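Local coordinates for exodeoxyribonuclease III (Methanosarcina mazei, PDB 5J8N), which probably cleaves DNA at abasic sites and trims double-stranded DNA from 3' ends, as a magnesium- or manganese-dependent nuclease of the AP/ExoA repair family, at residues N5-N10 against H248-L253; I33-E38 against V147-V152. The protein carries 3 engineered substitutions. All coordinates share one frame; numbering follows the deposited sequence. Where two conformers were deposited one is given.

Interaction 1 of 2, residues N5-N10 against H248-L253; sequences NLISWN and HCPVGL
Trp9 and Asn10 both hold CG anti to the backbone N (chi1 175° for Asn10), and His248 holds CG anti to its carbonyl carbon (chi1 -62°). These torsions lay the indole along Pro250 and the Asn10 side chain over the imidazole. The amide and imidazole planes are only 5° apart, so the two groups are stacked. Asn10 CB sits over the ring centre of His248, 3.7 Å from the centroid. The Asn10 amide is gripped at both ends, ND2 giving a hydrogen bond to Asp151 and OD1 receiving one from the backbone N of Asn12. His248 ND1 bonds to Asp222, which fixes the rotation of the imidazole. Asn10 is a predicted magnesium ligand and His248 the predicted proton acceptor, so this end of the contact belongs to the probable active site. Asn10 lies beside the magnesium bound here but is not its ligand. Behind it, 5-10 and 251-253 are neighbouring antiparallel strands in one sheet of the DNase I-like fold. Leu6 pairs with Leu253, and Ser8 with Val251, through two backbone hydrogen bonds each. Between them Gly252 faces Ile7 in a non-hydrogen-bonded pair, and a CB on Gly252 would clash with Leu6 O. Where the regular pairing stops, Trp9 takes over. Its NE1 bonds to His248 O at 2.9 Å, with the carbonyl oxygen in the indole plane but NE1 above the carbonyl plane. Pro250 CG covers one face of the five-membered ring, 3.6 Å from its centroid. Pro250 CB packs tightly on Ile7 CG1 at 3.5 Å. One water bridges Asn10 N and Cys249 O.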
ATOM      1  N   ASN A   5      -1.052 -11.608 -10.126  1.00 15.06           N
ATOM      2  CA  ASN A   5      -0.194 -10.475 -10.353  1.00 15.87           C
ATOM      3  C   ASN A   5      -0.886  -9.260  -9.699  1.00 15.08           C
ATOM      4  O   ASN A   5      -1.988  -8.865 -10.134  1.00 15.81           O
ATOM      5  CB  ASN A   5      -0.012 -10.286 -11.844  1.00 14.38           C
ATOM      6  CG  ASN A   5       1.063  -9.268 -12.180  1.00 19.66           C
ATOM      7  OD1 ASN A   5       1.601  -8.597 -11.300  1.00 19.57           O
ATOM      8  ND2 ASN A   5       1.349  -9.132 -13.467  1.00 24.76           N
ATOM      9  N   LEU A   6      -0.294  -8.742  -8.645  1.00 12.42           N
ATOM     10  CA  LEU A   6      -0.859  -7.685  -7.859  1.00 11.99           C
ATOM     11  C   LEU A   6      -0.123  -6.365  -8.064  1.00 13.26           C
ATOM     12  O   LEU A   6       1.114  -6.333  -8.109  1.00 14.16           O
ATOM     13  CB  LEU A   6      -0.806  -8.069  -6.378  1.00 14.18           C
ATOM     14  CG  LEU A   6      -1.327  -7.031  -5.374  1.00 15.61           C
ATOM     15  CD1 LEU A   6      -1.979  -7.784  -4.174  1.00 20.61           C
ATOM     16  CD2 LEU A   6      -0.266  -6.116  -4.934  1.00 19.22           C
ATOM     17  N   ILE A   7      -0.883  -5.263  -8.177  1.00 11.06           N
ATOM     18  CA  ILE A   7      -0.271  -3.933  -8.234  1.00 12.64           C
ATOM     19  C   ILE A   7      -0.980  -3.073  -7.200  1.00 11.48           C
ATOM     20  O   ILE A   7      -2.171  -3.259  -6.916  1.00 12.77           O
ATOM     21  CB  ILE A   7      -0.349  -3.368  -9.658  1.00 12.72           C
ATOM     22  CG1 ILE A   7       0.472  -2.070  -9.821  1.00 13.96           C
ATOM     23  CG2 ILE A   7      -1.823  -3.118 -10.122  1.00 14.60           C
ATOM     24  CD1 ILE A   7       0.716  -1.727 -11.299  1.00 13.14           C
ATOM     25  N   SER A   8      -0.244  -2.171  -6.576  1.00 10.58           N
ATOM     26  CA  SER A   8      -0.678  -1.325  -5.488  1.00 10.13           C
ATOM     27  C   SER A   8      -0.221   0.085  -5.759  1.00 11.19           C
ATOM     28  O   SER A   8       0.960   0.288  -6.131  1.00 11.29           O
ATOM     29  CB  SER A   8      -0.071  -1.853  -4.201  1.00 13.55           C
ATOM     30  OG  SER A   8      -0.376  -1.011  -3.058  1.00 13.03           O
ATOM     31  N   TRP A   9      -1.104   1.061  -5.605  1.00 10.24           N
ATOM     32  CA  TRP A   9      -0.778   2.397  -6.034  1.00 11.21           C
ATOM     33  C   TRP A   9      -1.471   3.441  -5.169  1.00 10.65           C
ATOM     34  O   TRP A   9      -2.708   3.461  -5.118  1.00 10.69           O
ATOM     35  CB  TRP A   9      -1.216   2.587  -7.516  1.00 10.08           C
ATOM     36  CG  TRP A   9      -0.688   3.856  -8.169  1.00 10.35           C
ATOM     37  CD1 TRP A   9       0.336   4.674  -7.745  1.00 11.66           C
ATOM     38  CD2 TRP A   9      -1.140   4.393  -9.416  1.00 10.80           C
ATOM     39  NE1 TRP A   9       0.554   5.710  -8.688  1.00 11.06           N
ATOM     40  CE2 TRP A   9      -0.338   5.521  -9.723  1.00 11.35           C
ATOM     41  CE3 TRP A   9      -2.112   3.978 -10.322  1.00 12.51           C
ATOM     42  CZ2 TRP A   9      -0.540   6.292 -10.862  1.00 12.05           C
ATOM     43  CZ3 TRP A   9      -2.296   4.720 -11.481  1.00 13.44           C
ATOM     44  CH2 TRP A   9      -1.508   5.888 -11.731  1.00 13.53           C
ATOM     45  N   ASN A  10      -0.701   4.355  -4.569  1.00  9.68           N
ATOM     46  CA  ASN A  10      -1.299   5.550  -3.958  1.00  9.64           C
ATOM     47  C   ASN A  10      -1.515   6.570  -5.069  1.00  9.48           C
ATOM     48  O   ASN A  10      -0.521   7.025  -5.690  1.00 10.62           O
ATOM     49  CB  ASN A  10      -0.387   6.120  -2.868  1.00 10.23           C
ATOM     50  CG  ASN A  10      -0.910   7.421  -2.299  1.00 10.79           C
ATOM     51  OD1 ASN A  10      -1.471   8.255  -3.025  1.00 11.57           O
ATOM     52  ND2 ASN A  10      -0.724   7.626  -0.974  1.00 11.82           N
ATOM     53  N   HIS A 248       3.145   9.225  -6.145  1.00 10.54           N
ATOM     54  CA  HIS A 248       3.682   7.872  -6.012  1.00 10.62           C
ATOM     55  C   HIS A 248       3.603   7.151  -7.359  1.00 11.82           C
ATOM     56  O   HIS A 248       2.743   7.482  -8.195  1.00 11.37           O
ATOM     57  CB  HIS A 248       2.876   7.018  -5.032  1.00 11.08           C
ATOM     58  CG  HIS A 248       2.866   7.525  -3.629  1.00 10.81           C
ATOM     59  ND1 HIS A 248       3.448   6.828  -2.588  1.00 11.10           N
ATOM     60  CD2 HIS A 248       2.290   8.625  -3.092  1.00 12.23           C
ATOM     61  CE1 HIS A 248       3.227   7.489  -1.460  1.00 12.45           C
ATOM     62  NE2 HIS A 248       2.550   8.584  -1.748  1.00 12.78           N
ATOM     63  N   CYS A 249       4.457   6.145  -7.535  1.00 11.26           N
ATOM     64  CA  CYS A 249       4.221   5.161  -8.604  1.00 11.73           C
ATOM     65  C   CYS A 249       3.795   3.856  -7.987  1.00  9.75           C
ATOM     66  O   CYS A 249       3.958   3.642  -6.787  1.00 11.77           O
ATOM     67  CB  CYS A 249       5.483   4.973  -9.490  1.00 11.14           C
ATOM     68  SG  CYS A 249       6.823   4.061  -8.688  1.00 12.02           S
ATOM     69  N   PRO A 250       3.266   2.939  -8.770  1.00  9.95           N
ATOM     70  CA  PRO A 250       2.835   1.647  -8.217  1.00 10.73           C
ATOM     71  C   PRO A 250       3.995   0.756  -7.848  1.00 10.24           C
ATOM     72  O   PRO A 250       5.117   0.922  -8.357  1.00 10.78           O
ATOM     73  CB  PRO A 250       2.033   0.993  -9.375  1.00 10.83           C
ATOM     74  CG  PRO A 250       1.682   2.157 -10.304  1.00 11.71           C
ATOM     75  CD  PRO A 250       2.862   3.098 -10.188  1.00 11.08           C
ATOM     76  N   VAL A 251       3.678  -0.222  -7.013  1.00 10.51           N
ATOM     77  CA  VAL A 251       4.522  -1.357  -6.709  1.00 10.64           C
ATOM     78  C   VAL A 251       3.731  -2.624  -6.854  1.00 11.88           C
ATOM     79  O   VAL A 251       2.500  -2.589  -6.980  1.00 12.39           O
ATOM     80  CB  VAL A 251       5.130  -1.232  -5.251  1.00 11.06           C
ATOM     81  CG1 VAL A 251       5.951   0.037  -5.114  1.00 13.32           C
ATOM     82  CG2 VAL A 251       4.034  -1.257  -4.184  1.00 12.18           C
ATOM     83  N   GLY A 252       4.393  -3.762  -6.940  1.00 12.87           N
ATOM     84  CA  GLY A 252       3.605  -4.968  -7.105  1.00 15.15           C
ATOM     85  C   GLY A 252       4.357  -6.227  -6.784  1.00 13.53           C
ATOM     86  O   GLY A 252       5.552  -6.200  -6.512  1.00 12.59           O
ATOM     87  N   LEU A 253       3.648  -7.325  -6.867  1.00 12.75           N
ATOM     88  CA  LEU A 253       4.359  -8.597  -6.827  0.54 14.44           C
ATOM     89  C   LEU A 253       3.545  -9.678  -7.476  1.00 14.88           C
ATOM     90  O   LEU A 253       2.333  -9.486  -7.776  1.00 14.78           O
ATOM     91  CB  LEU A 253       4.787  -9.015  -5.429  0.54 19.80           C
ATOM     92  CG  LEU A 253       3.697  -9.216  -4.390  0.54 17.74           C
ATOM     93  CD1 LEU A 253       2.771 -10.392  -4.710  0.54 19.77           C
ATOM     94  CD2 LEU A 253       4.379  -9.518  -3.033  0.54 20.03           C
TER
HETATM   95  O   HOH W   1       2.051   3.714  -4.787  1.00 11.99           O

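Interaction 2 of 2, residues I33-E38 against V147-V152; sequences IVCVQE and VICGDV. With MG (magnesium ion), chain B.
The apolar part of this contact is one sulfur pair. Cys35 SG meets Cys149 SG at 3.5 Å, too far for a disulfide. Cys35 SG lies beside its own backbone N (chi1 -68°). Cys149 SG takes the crowded position between the backbone N and the carbonyl carbon (chi1 59°). It also packs on Cys35 CB.

Gln37 adds amide packing. Its chain bends at chi2 (89°) and lays the flat face of the amide over Gly150 CA. NE2 comes within 3.7 Å of Gly150 CA, a van der Waals contact. The same NE2 is bonded outward to Asn109 OD1 and Ser8 OG, which occupy the donor group of this buried side chain. An alanine in place of Gln37 would lack the amide, and would probably loosen the link between Ser8, Asn109 and Gly150. Gly150 has backbone angles at which a CB would jam against the carbonyl oxygen of Cys149. The corner there turns the chain into Asp151.

Metal binding belongs to Glu38. Its extended chain presents OE1 to magnesium at 2.0 Å. OE2 accepts a hydrogen bond from a metal-bound water. Four waters and Asn12 complete the six ligands. Asp151, a predicted proton donor or acceptor, lies nearby, and its charge would probably add to the negative field around the ion. Two strands from different sheets thus face each other beneath the metal site, as in the paired sheets at the centre of the four-layered alpha/beta sandwich of DNase I-like nucleases.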
ATOM      1  N   ILE A  33      -5.120  -8.303  -9.242  1.00 11.88           N
ATOM      2  CA  ILE A  33      -5.550  -7.464  -8.138  1.00 11.22           C
ATOM      3  C   ILE A  33      -4.942  -6.126  -8.289  1.00 12.22           C
ATOM      4  O   ILE A  33      -3.743  -6.013  -8.575  1.00 12.31           O
ATOM      5  CB  ILE A  33      -5.150  -8.101  -6.784  1.00 13.12           C
ATOM      6  CG1 ILE A  33      -5.729  -9.513  -6.642  1.00 12.99           C
ATOM      7  CG2 ILE A  33      -5.586  -7.174  -5.622  1.00 12.84           C
ATOM      8  CD1 ILE A  33      -5.213 -10.244  -5.361  1.00 14.97           C
ATOM      9  N   VAL A  34      -5.771  -5.083  -8.167  1.00 11.78           N
ATOM     10  CA  VAL A  34      -5.288  -3.678  -8.228  1.00 11.42           C
ATOM     11  C   VAL A  34      -5.762  -3.016  -6.925  1.00 11.14           C
ATOM     12  O   VAL A  34      -6.977  -2.925  -6.682  1.00 12.65           O
ATOM     13  CB  VAL A  34      -5.899  -2.948  -9.432  1.00 11.77           C
ATOM     14  CG1 VAL A  34      -5.465  -1.453  -9.450  1.00 13.78           C
ATOM     15  CG2 VAL A  34      -5.515  -3.633 -10.757  1.00 12.38           C
ATOM     16  N   CYS A  35      -4.809  -2.603  -6.134  1.00 10.52           N
ATOM     17  CA  CYS A  35      -5.092  -1.900  -4.868  1.00 10.54           C
ATOM     18  C   CYS A  35      -4.762  -0.435  -5.043  1.00 11.40           C
ATOM     19  O   CYS A  35      -3.658  -0.104  -5.524  1.00 11.94           O
ATOM     20  CB  CYS A  35      -4.277  -2.469  -3.695  1.00 11.25           C
ATOM     21  SG  CYS A  35      -4.788  -4.144  -3.250  1.00 12.49           S
ATOM     22  N   VAL A  36      -5.646   0.452  -4.596  1.00 10.82           N
ATOM     23  CA  VAL A  36      -5.396   1.900  -4.629  1.00 10.88           C
ATOM     24  C   VAL A  36      -5.481   2.435  -3.212  1.00 11.16           C
ATOM     25  O   VAL A  36      -6.316   1.994  -2.372  1.00 11.75           O
ATOM     26  CB  VAL A  36      -6.344   2.644  -5.586  1.00 13.08           C
ATOM     27  CG1 VAL A  36      -6.035   2.254  -7.048  1.00 15.25           C
ATOM     28  CG2 VAL A  36      -7.811   2.457  -5.239  1.00 12.85           C
ATOM     29  N   GLN A  37      -4.611   3.394  -2.920  1.00 10.75           N
ATOM     30  CA  GLN A  37      -4.657   4.146  -1.651  1.00 12.50           C
ATOM     31  C   GLN A  37      -4.827   5.619  -1.911  1.00 11.12           C
ATOM     32  O   GLN A  37      -4.427   6.192  -2.937  1.00 12.32           O
ATOM     33  CB  GLN A  37      -3.416   3.917  -0.792  1.00 12.64           C
ATOM     34  CG  GLN A  37      -3.176   2.429  -0.528  1.00 11.32           C
ATOM     35  CD  GLN A  37      -2.315   1.805  -1.599  1.00 11.73           C
ATOM     36  OE1 GLN A  37      -1.426   2.465  -2.150  1.00 12.87           O
ATOM     37  NE2 GLN A  37      -2.539   0.534  -1.892  1.00 12.72           N
ATOM     38  N   GLU A  38      -5.416   6.252  -0.906  1.00 11.21           N
ATOM     39  CA  GLU A  38      -5.702   7.681  -0.902  1.00 11.52           C
ATOM     40  C   GLU A  38      -6.613   8.045  -2.076  1.00 12.23           C
ATOM     41  O   GLU A  38      -6.316   8.867  -2.937  1.00 12.45           O
ATOM     42  CB  GLU A  38      -4.459   8.580  -0.868  1.00 12.57           C
ATOM     43  CG  GLU A  38      -4.875   9.981  -0.384  1.00 13.11           C
ATOM     44  CD  GLU A  38      -3.788  10.960  -0.316  1.00 15.07           C
ATOM     45  OE1 GLU A  38      -2.744  10.785  -0.970  1.00 15.88           O
ATOM     46  OE2 GLU A  38      -4.000  12.002   0.335  1.00 15.48           O
ATOM     47  N   VAL A 147      -0.589 -11.042   2.761  1.00 13.23           N
ATOM     48  CA  VAL A 147       0.001 -10.119   1.808  1.00 12.33           C
ATOM     49  C   VAL A 147      -0.473  -8.751   2.271  1.00 11.97           C
ATOM     50  O   VAL A 147      -1.690  -8.548   2.432  1.00 13.13           O
ATOM     51  CB  VAL A 147      -0.480 -10.400   0.374  1.00 11.40           C
ATOM     52  CG1 VAL A 147       0.090  -9.369  -0.595  1.00 14.70           C
ATOM     53  CG2 VAL A 147      -0.073 -11.751  -0.022  1.00 14.00           C
ATOM     54  N   ILE A 148       0.447  -7.822   2.499  1.00 12.00           N
ATOM     55  CA  ILE A 148       0.109  -6.489   2.959  1.00 13.37           C
ATOM     56  C   ILE A 148       0.675  -5.496   1.997  1.00 12.74           C
ATOM     57  O   ILE A 148       1.892  -5.388   1.828  1.00 13.48           O
ATOM     58  CB  ILE A 148       0.683  -6.209   4.371  1.00 13.33           C
ATOM     59  CG1 ILE A 148       0.164  -7.285   5.345  1.00 13.98           C
ATOM     60  CG2 ILE A 148       0.294  -4.811   4.840  1.00 15.94           C
ATOM     61  CD1 ILE A 148       1.292  -8.137   5.948  1.00 18.73           C
ATOM     62  N   CYS A 149      -0.194  -4.742   1.342  1.00 11.35           N
ATOM     63  CA  CYS A 149       0.359  -3.753   0.388  1.00 11.34           C
ATOM     64  C   CYS A 149      -0.123  -2.379   0.786  1.00 11.99           C
ATOM     65  O   CYS A 149      -1.240  -2.176   1.313  1.00 12.04           O
ATOM     66  CB  CYS A 149      -0.065  -4.050  -1.046  1.00 13.66           C
ATOM     67  SG  CYS A 149      -1.844  -4.094  -1.383  1.00 14.64           S
ATOM     68  N   GLY A 150       0.692  -1.400   0.397  1.00 14.30           N
ATOM     69  CA  GLY A 150       0.216  -0.029   0.484  1.00 14.22           C
ATOM     70  C   GLY A 150       1.334   0.918   0.790  1.00 13.29           C
ATOM     71  O   GLY A 150       2.534   0.645   0.604  1.00 12.89           O
ATOM     72  N   ASP A 151       0.905   2.108   1.204  1.00 12.50           N
ATOM     73  CA  ASP A 151       1.774   3.256   1.423  1.00 10.29           C
ATOM     74  C   ASP A 151       2.065   3.305   2.895  1.00 11.50           C
ATOM     75  O   ASP A 151       1.183   3.670   3.692  1.00 11.79           O
ATOM     76  CB  ASP A 151       1.051   4.490   0.917  1.00 11.50           C
ATOM     77  CG  ASP A 151       1.761   5.762   1.180  1.00 11.77           C
ATOM     78  OD1 ASP A 151       2.892   5.770   1.687  1.00 13.68           O
ATOM     79  OD2 ASP A 151       1.157   6.830   0.860  1.00 11.99           O
ATOM     80  N   VAL A 152       3.286   2.913   3.244  1.00 11.15           N
ATOM     81  CA  VAL A 152       3.707   2.862   4.648  1.00 12.74           C
ATOM     82  C   VAL A 152       4.067   4.274   5.120  1.00 11.75           C
ATOM     83  O   VAL A 152       4.156   4.523   6.328  1.00 12.91           O
ATOM     84  CB  VAL A 152       4.892   1.878   4.733  1.00 11.86           C
ATOM     85  CG1 VAL A 152       5.520   1.837   6.130  1.00 14.21           C
ATOM     86  CG2 VAL A 152       4.409   0.486   4.312  1.00 13.13           C
TER
HETATM   87 MG    MG B 301      -1.061  11.941  -1.183  1.00 14.59          MG
HETATM   88  O   HOH W   2      -1.853  13.404   0.043  1.00 16.54           O
HETATM   89  O   HOH W   3       0.658  12.975  -1.302  1.00 15.94           O
HETATM   90  O   HOH W   4      -0.213  10.575  -2.518  1.00 14.85           O
HETATM   91  O   HOH W   5      -0.354  10.805   0.496  1.00 17.32           O

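How the interactions relate
Both contacts are buried near the centre of the chain. Interaction 1 works within one sheet, and backbone hydrogen bonds hold most of it. Interaction 2 joins that sheet to the other one and depends on side-chain packing. Strands 3-10 and 33-37 are neighbours, so the two contacts share a sheet, and Trp9 N bonds to Cys35 O between them. Along the chain, interaction 2 is nested inside the loop closed by interaction 1. The C-terminal ends of 5-10, 33-38 and 147-152 and the start of 248-253 converge on the probable active site. There Asn10 ND2 reaches Asp151 OD2 at 2.7 Å, and His248 CE1 packs against the same oxygen.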